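Long-range contacts in uncharacterized protein (Bacteroides ovatus, PDB 4FS7), which is of unknown function but, as an extracellular leucine-rich repeat protein of the BspA type, probably binds other proteins: residues K197-Y202 with Y220-F225; T242-S247 with L265-S270; E174-G179 with D201-E206; I208-M213 with S228-K233. All blocks are in the same frame, centred on the assembly; numbering follows the deposited sequence.

From the N terminus, interaction 3 comes first: residues 174-179 receive residues 201-206, closing one coil, strand 198-199 included, and tying strand 175-176 to the turn after strand 198-199. Interaction 1 takes up the chain again at 197-202, sharing Asp201 and Tyr202 with interaction 3, and pairs strand 198-199 with strand 221-222. Interaction 4 crosses interaction 1, since 208-213 lies between the latter's segments and 228-233 beyond them; it joins the loops that follow those two strands. Interaction 2 stands in series after the others and pairs strands 243-244 and 266-267. Interactions 1, 2 and 3 all reach one parallel sheet, whereas interaction 4 ties loops about 15 Å, centre to centre, from interaction 1.

Interaction 1 of 4, residues K197-Y202 with Y220-F225; sequences KIIRDY and YYLGDF
Main-chain hydrogen bonds run the length of the parallel pair formed by strands 198-199 and 221-222. Ile199 N meets Tyr221 O at 3.1 Å in a nearly straight bond (173°), and Ile199 O accepts Gly223 N at 2.8 Å. Lys197 O takes Tyr220 N on a lone pair and, weakly, Tyr221 N as well. Past the strands, Tyr202 N donates to Asp224 O, lying nearly on that C=O axis. A CB on Gly223 would run into Asp201 OD1.

These are successive coils of the leucine-rich repeat solenoid, in which equivalent residues stack, and the polar side chains follow the same order. Asp201 OD1 accepts Asp224 N at 2.9 Å from above the carboxylate plane, while Asp224 OD1 accepts Lys246 N one coil further on. The two carboxylates are stacked, 4° from parallel, with Asp201 OD2 and Asp224 OD2 4.2 Å apart; one water donates to both and probably eases their repulsion. An alanine at Asp201 would probably leave Asp224 N without this acceptor and break the water bridge.

Among the aromatics, the Tyr202 and Phe225 rings are near parallel (6°) but slid apart, with Tyr202 CE1 3.5 Å from Phe225 CB. Tyr220 brings one ring face to Lys197 O and its hydroxyl to Ile198 CD1, whereas Tyr221 turns an edge to Ile199 O. On the buried side of the sheet, Ile199 CD1 lies 3.8 Å from Leu222 CD2.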
# COMPACT_ATOMS: atom_id res chain seq x y z
N LYS A 197 14.94 1.58 1.13
CA LYS A 197 15.26 0.14 1.20
C LYS A 197 14.04 -0.76 1.14
O LYS A 197 14.03 -1.79 0.48
CB LYS A 197 15.98 -0.18 2.51
CG LYS A 197 17.31 0.61 2.73
CD LYS A 197 18.43 0.20 1.72
CE LYS A 197 19.65 1.10 1.74
NZ LYS A 197 20.47 0.91 2.97
N ILE A 198 12.99 -0.34 1.85
CA ILE A 198 11.81 -1.19 2.12
C ILE A 198 10.52 -0.42 1.97
O ILE A 198 10.40 0.67 2.54
CB ILE A 198 11.92 -1.75 3.59
CG1 ILE A 198 13.13 -2.66 3.75
CG2 ILE A 198 10.61 -2.42 4.03
CD1 ILE A 198 13.47 -2.97 5.21
N ILE A 199 9.55 -1.00 1.27
CA ILE A 199 8.16 -0.53 1.26
C ILE A 199 7.36 -1.65 1.91
O ILE A 199 7.32 -2.78 1.39
CB ILE A 199 7.65 -0.22 -0.16
CG1 ILE A 199 8.42 0.96 -0.75
CG2 ILE A 199 6.15 0.01 -0.16
CD1 ILE A 199 8.15 1.25 -2.23
N ARG A 200 6.72 -1.35 3.04
CA ARG A 200 5.98 -2.34 3.79
C ARG A 200 4.59 -2.60 3.24
O ARG A 200 4.14 -1.97 2.28
CB ARG A 200 5.95 -1.94 5.28
CG ARG A 200 7.32 -2.04 5.94
CD ARG A 200 7.21 -1.93 7.45
NE ARG A 200 8.49 -2.12 8.14
CZ ARG A 200 8.77 -1.62 9.36
NH1 ARG A 200 7.87 -0.87 10.00
NH2 ARG A 200 9.98 -1.83 9.91
N ASP A 201 3.90 -3.54 3.87
CA ASP A 201 2.61 -4.02 3.38
C ASP A 201 1.62 -2.91 3.18
O ASP A 201 1.55 -1.99 4.00
CB ASP A 201 1.99 -5.03 4.37
CG ASP A 201 2.82 -6.26 4.67
OD1 ASP A 201 3.79 -6.56 4.01
OD2 ASP A 201 2.44 -6.99 5.63
N TYR A 202 0.79 -2.97 2.13
CA TYR A 202 -0.31 -2.07 1.88
C TYR A 202 0.10 -0.63 1.67
O TYR A 202 -0.79 0.20 1.61
CB TYR A 202 -1.34 -2.16 3.02
CG TYR A 202 -1.96 -3.51 3.15
CD1 TYR A 202 -3.00 -3.92 2.32
CD2 TYR A 202 -1.51 -4.38 4.09
CE1 TYR A 202 -3.57 -5.20 2.46
CE2 TYR A 202 -2.06 -5.68 4.23
CZ TYR A 202 -3.07 -6.07 3.39
OH TYR A 202 -3.61 -7.33 3.54
N TYR A 220 14.89 -2.88 -2.14
CA TYR A 220 15.00 -4.33 -2.37
C TYR A 220 13.78 -5.13 -1.99
O TYR A 220 13.72 -6.32 -2.29
CB TYR A 220 16.26 -4.89 -1.71
CG TYR A 220 16.26 -4.83 -0.23
CD1 TYR A 220 15.56 -5.74 0.53
CD2 TYR A 220 16.99 -3.83 0.44
CE1 TYR A 220 15.58 -5.68 1.93
CE2 TYR A 220 17.00 -3.75 1.82
CZ TYR A 220 16.28 -4.68 2.56
OH TYR A 220 16.29 -4.66 3.93
N TYR A 221 12.80 -4.50 -1.32
CA TYR A 221 11.65 -5.19 -0.78
C TYR A 221 10.37 -4.46 -1.00
O TYR A 221 10.26 -3.28 -0.65
CB TYR A 221 11.86 -5.44 0.72
CG TYR A 221 10.71 -6.17 1.41
CD1 TYR A 221 9.60 -5.50 1.91
CD2 TYR A 221 10.73 -7.53 1.51
CE1 TYR A 221 8.57 -6.18 2.53
CE2 TYR A 221 9.67 -8.23 2.09
CZ TYR A 221 8.59 -7.54 2.59
OH TYR A 221 7.53 -8.23 3.20
N LEU A 222 9.36 -5.16 -1.50
CA LEU A 222 7.96 -4.66 -1.54
C LEU A 222 7.07 -5.64 -0.80
O LEU A 222 7.03 -6.82 -1.12
CB LEU A 222 7.35 -4.55 -2.96
CG LEU A 222 8.07 -3.72 -3.99
CD1 LEU A 222 7.38 -3.76 -5.36
CD2 LEU A 222 8.28 -2.30 -3.56
N GLY A 223 6.33 -5.14 0.19
CA GLY A 223 5.50 -5.95 1.05
C GLY A 223 4.17 -6.37 0.43
O GLY A 223 3.80 -6.01 -0.71
N ASP A 224 3.43 -7.14 1.20
CA ASP A 224 2.18 -7.69 0.76
C ASP A 224 1.21 -6.59 0.35
O ASP A 224 1.06 -5.61 1.08
CB ASP A 224 1.50 -8.53 1.87
CG ASP A 224 2.27 -9.76 2.32
OD1 ASP A 224 3.31 -10.09 1.75
OD2 ASP A 224 1.77 -10.40 3.28
N PHE A 225 0.57 -6.71 -0.81
CA PHE A 225 -0.39 -5.75 -1.31
C PHE A 225 0.18 -4.32 -1.45
O PHE A 225 -0.57 -3.37 -1.56
CB PHE A 225 -1.67 -5.69 -0.44
CG PHE A 225 -2.50 -6.93 -0.48
CD1 PHE A 225 -3.52 -7.07 -1.44
CD2 PHE A 225 -2.34 -7.93 0.44
CE1 PHE A 225 -4.31 -8.20 -1.48
CE2 PHE A 225 -3.15 -9.07 0.38
CZ PHE A 225 -4.12 -9.18 -0.55
O HOH W 1 0.28 -9.15 5.27

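Interaction 2 of 4, residues T242-S247 with L265-S270. With EDO (1,2-ethanediol), chain C.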
# COMPACT_ATOMS: atom_id res chain seq x y z
N THR A 242 15.24 -8.06 -4.10
CA THR A 242 15.50 -9.38 -3.58
C THR A 242 14.27 -10.11 -3.04
O THR A 242 14.28 -11.35 -3.00
CB THR A 242 16.60 -9.36 -2.57
OG1 THR A 242 16.20 -8.54 -1.48
CG2 THR A 242 17.94 -8.86 -3.20
N GLU A 243 13.22 -9.39 -2.64
CA GLU A 243 12.00 -10.02 -2.23
C GLU A 243 10.77 -9.18 -2.53
O GLU A 243 10.74 -7.99 -2.24
CB GLU A 243 12.01 -10.36 -0.74
CG GLU A 243 10.77 -11.12 -0.32
CD GLU A 243 10.74 -11.60 1.12
OE1 GLU A 243 11.68 -11.32 1.89
OE2 GLU A 243 9.75 -12.25 1.50
N LEU A 244 9.78 -9.86 -3.10
CA LEU A 244 8.41 -9.36 -3.24
C LEU A 244 7.54 -10.23 -2.35
O LEU A 244 7.71 -11.45 -2.34
CB LEU A 244 7.90 -9.45 -4.69
CG LEU A 244 8.77 -8.79 -5.75
CD1 LEU A 244 8.19 -9.02 -7.11
CD2 LEU A 244 8.97 -7.31 -5.47
N GLY A 245 6.65 -9.59 -1.59
CA GLY A 245 5.66 -10.26 -0.77
C GLY A 245 4.55 -10.91 -1.58
O GLY A 245 4.72 -11.22 -2.75
N LYS A 246 3.41 -11.12 -0.92
CA LYS A 246 2.23 -11.70 -1.56
C LYS A 246 1.37 -10.61 -2.18
O LYS A 246 1.23 -9.51 -1.61
CB LYS A 246 1.41 -12.43 -0.51
CG LYS A 246 2.12 -13.55 0.17
CD LYS A 246 1.40 -13.99 1.47
CE LYS A 246 2.18 -15.05 2.21
NZ LYS A 246 1.60 -15.27 3.55
N SER A 247 0.72 -10.89 -3.30
CA SER A 247 -0.38 -10.06 -3.74
C SER A 247 0.05 -8.59 -3.98
O SER A 247 -0.76 -7.69 -3.88
CB SER A 247 -1.55 -10.10 -2.75
OG SER A 247 -1.92 -11.46 -2.48
N LEU A 265 15.09 -13.87 -7.57
CA LEU A 265 14.10 -13.10 -6.79
C LEU A 265 13.13 -13.99 -6.02
O LEU A 265 12.57 -14.91 -6.61
CB LEU A 265 13.37 -12.18 -7.74
CG LEU A 265 12.25 -11.31 -7.17
CD1 LEU A 265 12.77 -10.36 -6.08
CD2 LEU A 265 11.57 -10.58 -8.28
N ARG A 266 12.99 -13.73 -4.69
CA ARG A 266 11.96 -14.37 -3.86
C ARG A 266 10.62 -13.66 -4.03
O ARG A 266 10.55 -12.43 -3.97
CB ARG A 266 12.35 -14.31 -2.38
CG ARG A 266 11.29 -14.83 -1.45
CD ARG A 266 11.80 -15.14 -0.06
NE ARG A 266 10.74 -15.82 0.70
CZ ARG A 266 10.88 -16.33 1.91
NH1 ARG A 266 12.02 -16.25 2.57
NH2 ARG A 266 9.83 -16.91 2.49
N ILE A 267 9.54 -14.42 -4.24
CA ILE A 267 8.24 -13.87 -4.62
C ILE A 267 7.14 -14.65 -3.91
O ILE A 267 7.12 -15.88 -3.96
CB ILE A 267 8.00 -13.94 -6.16
CG1 ILE A 267 9.15 -13.30 -6.94
CG2 ILE A 267 6.69 -13.30 -6.56
CD1 ILE A 267 9.03 -13.44 -8.46
N GLY A 268 6.21 -13.95 -3.27
CA GLY A 268 5.04 -14.59 -2.70
C GLY A 268 3.98 -14.91 -3.75
O GLY A 268 4.13 -14.61 -4.93
N GLY A 269 2.91 -15.55 -3.29
CA GLY A 269 1.81 -15.92 -4.13
C GLY A 269 0.94 -14.76 -4.57
O GLY A 269 0.99 -13.66 -4.02
N SER A 270 0.11 -15.03 -5.57
CA SER A 270 -0.97 -14.14 -5.99
C SER A 270 -0.52 -12.75 -6.45
O SER A 270 -1.29 -11.80 -6.35
CB SER A 270 -1.99 -14.00 -4.86
OG SER A 270 -2.56 -15.27 -4.53
C1 EDO C . 9.92 -17.44 -6.83
O1 EDO C . 10.99 -18.25 -7.47
C2 EDO C . 9.41 -17.98 -5.47
O2 EDO C . 10.13 -17.36 -4.36
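Strands 243-244 and 266-267 pair in parallel as consecutive rungs of the leucine-rich repeat sheet. Leu244 N reaches Arg266 O at 2.8 Å in a nearly straight bond (172°), whereas Arg266 N approaches Thr242 O at 3.2 Å from well above the carbonyl plane. Gly268 N bonds to Leu244 O and, weakly, to Gly245 O; a CB on Gly268 would clash with that second oxygen. Ser247 N closes the series on Gly269 O at 2.9 Å.

On one face, Glu243 and Arg266 lie alongside each other, both extended with CG anti to the backbone N. Glu243 OE2 sits over a face of the guanidinium, 3.8 Å from Arg266 NE, so this long salt bridge works through charge alone and no N-H points at the oxygen. An alanine at Glu243 would probably cost Arg266 both this charge partner and the aliphatic packing along CG and CD. On the other face, Leu265 crosses Leu244 at about a right angle, with Leu265 CD2 3.9 Å from Leu244 CD1, and Leu265 CD1 rests 3.4 Å from Thr242 C.

Further out, Asp224 OD1 holds Lys246 N from the preceding coil, and Ser285 OG bonds to Leu265 O. Strand 266-267 is the last of this sheet; beyond it, a 1,2-ethanediol, probably from the crystallisation liquor, bonds to Ser285 OG and Ile287 N, and its O2 accepts Ile267 N at 3.0 Å.

Interaction 3 of 4, residues E174-G179 with D201-E206; sequences ETLHNG and DYCFAE
Residues 174-179, which carry strand 175-176, and residues 201-206, which fold into a type I beta turn from Tyr202 to Ala205, are set crosswise: the run from Leu176 to Gly179 and that from Asp201 to Phe204 head off at 85° to each other. One hydrogen bond joins the segments: Gly179 N to Asp201 O at 2.9 Å, in the carbonyl plane. Asn178 CA adds a CA-H...O contact to the same oxygen at 3.2 Å, and Gly179 CA makes another to Tyr202 O, which also accepts Ala205 N within the turn. The positive phi of Gly179 suits glycine, and a CB there would be crowded by Asn178 OD1.

Cys203 has SG anti to its backbone N (chi1 -171°), which places the sulfur 3.7 Å from Leu176 CB and also over one face of the Phe204 ring. Leu176 CD1 meets the far end of that ring, 4.0 Å from Phe204 CZ. These three side chains are buried, whereas Asn178 belongs to a more open side. With CG anti to its backbone N, Asn178 sets ND2 3.6 Å from Asp201 CB and at the edge of the Tyr202 ring, the amide and ring planes 34° apart.

Within the leucine-rich repeat solenoid, strand 175-176 bonds to strand 198-199 through the backbones of Leu176 and Ile198, and the Phe204 ring continues the interior packing towards Leu210 and the selenium of selenomethionine Met213 in residues 208-213.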
# COMPACT_ATOMS: atom_id res chain seq x y z
N GLU A 174 14.38 5.36 4.97
CA GLU A 174 14.73 4.08 4.35
C GLU A 174 13.61 3.05 4.35
O GLU A 174 13.71 2.09 3.62
CB GLU A 174 15.99 3.53 4.95
CG GLU A 174 17.22 4.42 4.62
CD GLU A 174 18.58 3.87 4.98
OE1 GLU A 174 18.69 2.78 5.57
OE2 GLU A 174 19.57 4.60 4.70
N THR A 175 12.59 3.25 5.17
CA THR A 175 11.47 2.32 5.25
C THR A 175 10.15 3.10 5.24
O THR A 175 9.99 4.07 5.98
CB THR A 175 11.50 1.51 6.56
OG1 THR A 175 12.75 0.82 6.68
CG2 THR A 175 10.35 0.55 6.68
N LEU A 176 9.22 2.71 4.36
CA LEU A 176 7.86 3.23 4.36
C LEU A 176 6.96 2.24 5.10
O LEU A 176 6.90 1.06 4.74
CB LEU A 176 7.31 3.54 2.96
CG LEU A 176 8.11 4.49 2.09
CD1 LEU A 176 7.39 4.84 0.80
CD2 LEU A 176 8.54 5.72 2.88
N HIS A 177 6.31 2.72 6.14
CA HIS A 177 5.52 1.88 7.02
C HIS A 177 4.22 1.38 6.40
O HIS A 177 3.74 1.89 5.39
CB HIS A 177 5.25 2.61 8.35
CG HIS A 177 6.43 2.61 9.27
ND1 HIS A 177 6.28 2.56 10.64
CD2 HIS A 177 7.76 2.71 9.04
CE1 HIS A 177 7.49 2.60 11.21
NE2 HIS A 177 8.41 2.69 10.26
N ASN A 178 3.69 0.36 7.04
CA ASN A 178 2.49 -0.31 6.56
C ASN A 178 1.34 0.70 6.29
O ASN A 178 1.03 1.56 7.11
CB ASN A 178 2.12 -1.39 7.59
CG ASN A 178 0.83 -2.12 7.28
OD1 ASN A 178 -0.17 -1.51 6.96
ND2 ASN A 178 0.86 -3.43 7.38
N GLY A 179 0.76 0.61 5.09
CA GLY A 179 -0.44 1.37 4.78
C GLY A 179 -0.26 2.86 4.77
O GLY A 179 -1.27 3.57 4.76
N ASP A 201 3.90 -3.54 3.87
CA ASP A 201 2.61 -4.02 3.38
C ASP A 201 1.62 -2.91 3.18
O ASP A 201 1.55 -1.99 4.00
CB ASP A 201 1.99 -5.03 4.37
CG ASP A 201 2.82 -6.26 4.67
OD1 ASP A 201 3.79 -6.56 4.01
OD2 ASP A 201 2.44 -6.99 5.63
N TYR A 202 0.79 -2.97 2.13
CA TYR A 202 -0.31 -2.07 1.88
C TYR A 202 0.10 -0.63 1.67
O TYR A 202 -0.79 0.20 1.61
CB TYR A 202 -1.34 -2.16 3.02
CG TYR A 202 -1.96 -3.51 3.15
CD1 TYR A 202 -3.00 -3.92 2.32
CD2 TYR A 202 -1.51 -4.38 4.09
CE1 TYR A 202 -3.57 -5.20 2.46
CE2 TYR A 202 -2.06 -5.68 4.23
CZ TYR A 202 -3.07 -6.07 3.39
OH TYR A 202 -3.61 -7.33 3.54
N CYS A 203 1.38 -0.32 1.47
CA CYS A 203 1.80 1.09 1.51
C CYS A 203 1.01 1.99 0.55
O CYS A 203 0.62 3.10 0.93
CB CYS A 203 3.30 1.17 1.27
SG CYS A 203 4.01 2.77 1.54
N PHE A 204 0.84 1.52 -0.70
CA PHE A 204 0.16 2.28 -1.73
C PHE A 204 -1.11 1.56 -2.18
O PHE A 204 -1.66 1.89 -3.23
CB PHE A 204 1.06 2.58 -2.93
CG PHE A 204 2.28 3.36 -2.57
CD1 PHE A 204 2.20 4.75 -2.42
CD2 PHE A 204 3.49 2.74 -2.35
CE1 PHE A 204 3.27 5.50 -2.09
CE2 PHE A 204 4.60 3.52 -2.02
CZ PHE A 204 4.48 4.89 -1.93
N ALA A 205 -1.65 0.66 -1.36
CA ALA A 205 -2.89 -0.02 -1.74
C ALA A 205 -4.02 0.94 -1.99
O ALA A 205 -4.22 1.84 -1.19
CB ALA A 205 -3.26 -1.07 -0.71
N GLU A 206 -4.73 0.78 -3.10
CA GLU A 206 -5.88 1.60 -3.44
C GLU A 206 -5.48 3.01 -3.86
O GLU A 206 -6.35 3.86 -3.94
CB GLU A 206 -6.95 1.60 -2.33
CG GLU A 206 -7.52 0.21 -2.04
CD GLU A 206 -8.74 0.22 -1.10
OE1 GLU A 206 -9.08 1.28 -0.49
OE2 GLU A 206 -9.37 -0.85 -0.97

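Interaction 4 of 4, residues I208-M213 with S228-K233; sequences ILLENM and SKTGVK. With EDO (1,2-ethanediol), chain B.
Two consecutive backbone N-H groups crowd one carbonyl, and neither makes a good hydrogen bond. Leu210 O lies 2.9 Å from Gly231 N, but the N-H...O angle is only 124° and the bond is weak; Val232 N stands 3.2 Å from the same oxygen at a poor angle. Gly231 fits tightly against the opposite backbone, since a CB on it would clash with Ile208 O and press on Leu210 O.

The side chains meet mostly main-chain atoms of the other segment. Ile208 holds CG1 in the crowded position between its backbone N and carbonyl carbon (chi1 61°), which leaves CG2 to touch Lys229 O at 3.3 Å. Glu211 CG packs 3.4 Å from Gly231 O, and Val232 CG1 lies beside Leu210 O. The touching parts, 208-211 and 229-232, have no regular secondary structure and occupy equivalent places in neighbouring coils of the leucine-rich repeat, one following strand 198-199 and the other strand 221-222, so the two coils meet here through loops, with one weak main-chain bond.

Water supplements the sparse direct bonding. One molecule donates to Glu211 O at 2.9 Å and accepts from Lys233 N, while another lies within bonding distance of both Glu211 OE2 and Gly231 O. The hydroxyl of buried Thr230 bonds to Leu227 O within its own coil. Separately, the selenomethionine at Met213 packs on Leu227 and Ile190. Towards the following coil, Lys229 NZ bonds to Gly251 O and Lys233 forms a salt bridge with Glu256. A 1,2-ethanediol, probably from the crystallisation liquor, donates from O2 to Asn212 OD1 at 2.7 Å.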
# COMPACT_ATOMS: atom_id res chain seq x y z
N ILE A 208 -5.35 4.38 -6.65
CA ILE A 208 -5.83 3.92 -7.97
C ILE A 208 -5.32 4.75 -9.13
O ILE A 208 -5.39 4.31 -10.29
CB ILE A 208 -7.36 3.81 -7.98
CG1 ILE A 208 -8.05 5.15 -7.70
CG2 ILE A 208 -7.83 2.70 -7.02
CD1 ILE A 208 -9.55 5.13 -8.00
N LEU A 209 -4.86 5.97 -8.87
CA LEU A 209 -4.30 6.83 -9.93
C LEU A 209 -2.78 6.81 -9.96
O LEU A 209 -2.16 7.50 -10.79
CB LEU A 209 -4.74 8.30 -9.78
CG LEU A 209 -6.21 8.51 -10.16
CD1 LEU A 209 -6.56 9.97 -10.11
CD2 LEU A 209 -6.65 7.93 -11.50
N LEU A 210 -2.13 6.10 -9.06
CA LEU A 210 -0.67 6.17 -8.94
C LEU A 210 -0.05 5.48 -10.16
O LEU A 210 -0.23 4.28 -10.35
CB LEU A 210 -0.20 5.52 -7.63
CG LEU A 210 1.30 5.47 -7.38
CD1 LEU A 210 1.89 6.90 -7.24
CD2 LEU A 210 1.59 4.62 -6.17
N GLU A 211 0.67 6.28 -10.94
CA GLU A 211 1.29 5.87 -12.20
C GLU A 211 2.80 6.08 -12.23
O GLU A 211 3.52 5.33 -12.88
CB GLU A 211 0.66 6.65 -13.39
CG GLU A 211 -0.76 6.20 -13.84
CD GLU A 211 -1.44 7.18 -14.81
OE1 GLU A 211 -1.08 8.38 -14.83
OE2 GLU A 211 -2.40 6.76 -15.52
N ASN A 212 3.29 7.16 -11.59
CA ASN A 212 4.70 7.56 -11.73
C ASN A 212 5.42 7.35 -10.42
O ASN A 212 5.17 8.05 -9.42
CB ASN A 212 4.77 9.03 -12.16
CG ASN A 212 3.90 9.33 -13.38
OD1 ASN A 212 4.14 8.76 -14.46
ND2 ASN A 212 2.89 10.18 -13.23
N MSE A 213 6.29 6.35 -10.40
CA MSE A 213 7.09 6.00 -9.23
C MSE A 213 8.28 5.19 -9.69
O MSE A 213 8.14 4.06 -10.16
CB MSE A 213 6.28 5.25 -8.19
CG MSE A 213 6.97 5.20 -6.83
SE MSE A 213 5.94 4.20 -5.49
CE MSE A 213 5.70 2.61 -6.57
N SER A 228 -1.13 -2.80 -4.60
CA SER A 228 -2.42 -3.34 -5.03
C SER A 228 -3.37 -2.23 -5.39
O SER A 228 -3.43 -1.18 -4.74
CB SER A 228 -2.98 -4.17 -3.89
OG SER A 228 -4.30 -4.58 -4.16
N LYS A 229 -4.16 -2.45 -6.43
CA LYS A 229 -5.15 -1.47 -6.87
C LYS A 229 -4.52 -0.10 -7.09
O LYS A 229 -5.03 0.93 -6.62
CB LYS A 229 -6.31 -1.38 -5.89
CG LYS A 229 -7.20 -2.60 -5.95
CD LYS A 229 -8.11 -2.60 -7.18
CE LYS A 229 -8.91 -3.83 -7.13
NZ LYS A 229 -9.36 -4.27 -8.44
N THR A 230 -3.36 -0.10 -7.74
CA THR A 230 -2.74 1.11 -8.20
C THR A 230 -2.93 1.30 -9.69
O THR A 230 -3.53 0.45 -10.37
CB THR A 230 -1.25 1.17 -7.80
OG1 THR A 230 -0.54 0.11 -8.46
CG2 THR A 230 -1.07 1.17 -6.26
N GLY A 231 -2.43 2.42 -10.22
CA GLY A 231 -2.65 2.79 -11.60
C GLY A 231 -1.48 2.43 -12.52
O GLY A 231 -1.45 2.90 -13.66
N VAL A 232 -0.53 1.63 -12.05
CA VAL A 232 0.66 1.36 -12.83
C VAL A 232 0.32 0.65 -14.14
O VAL A 232 -0.57 -0.20 -14.21
CB VAL A 232 1.68 0.52 -12.01
CG1 VAL A 232 2.18 1.39 -10.82
CG2 VAL A 232 1.06 -0.81 -11.52
N LYS A 233 1.05 1.00 -15.20
CA LYS A 233 0.77 0.47 -16.56
C LYS A 233 1.76 -0.57 -17.02
O LYS A 233 1.37 -1.59 -17.59
CB LYS A 233 0.77 1.63 -17.57
CG LYS A 233 0.42 1.21 -19.01
CD LYS A 233 0.64 2.40 -20.00
CE LYS A 233 -0.20 2.29 -21.28
NZ LYS A 233 -1.68 2.52 -21.01
C1 EDO B . 5.28 6.06 -17.33
O1 EDO B . 4.62 7.23 -17.78
C2 EDO B . 5.17 5.87 -15.83
O2 EDO B . 5.92 6.91 -15.17
O HOH W 2 2.49 3.69 -14.99
O HOH W 3 -3.55 4.31 -14.78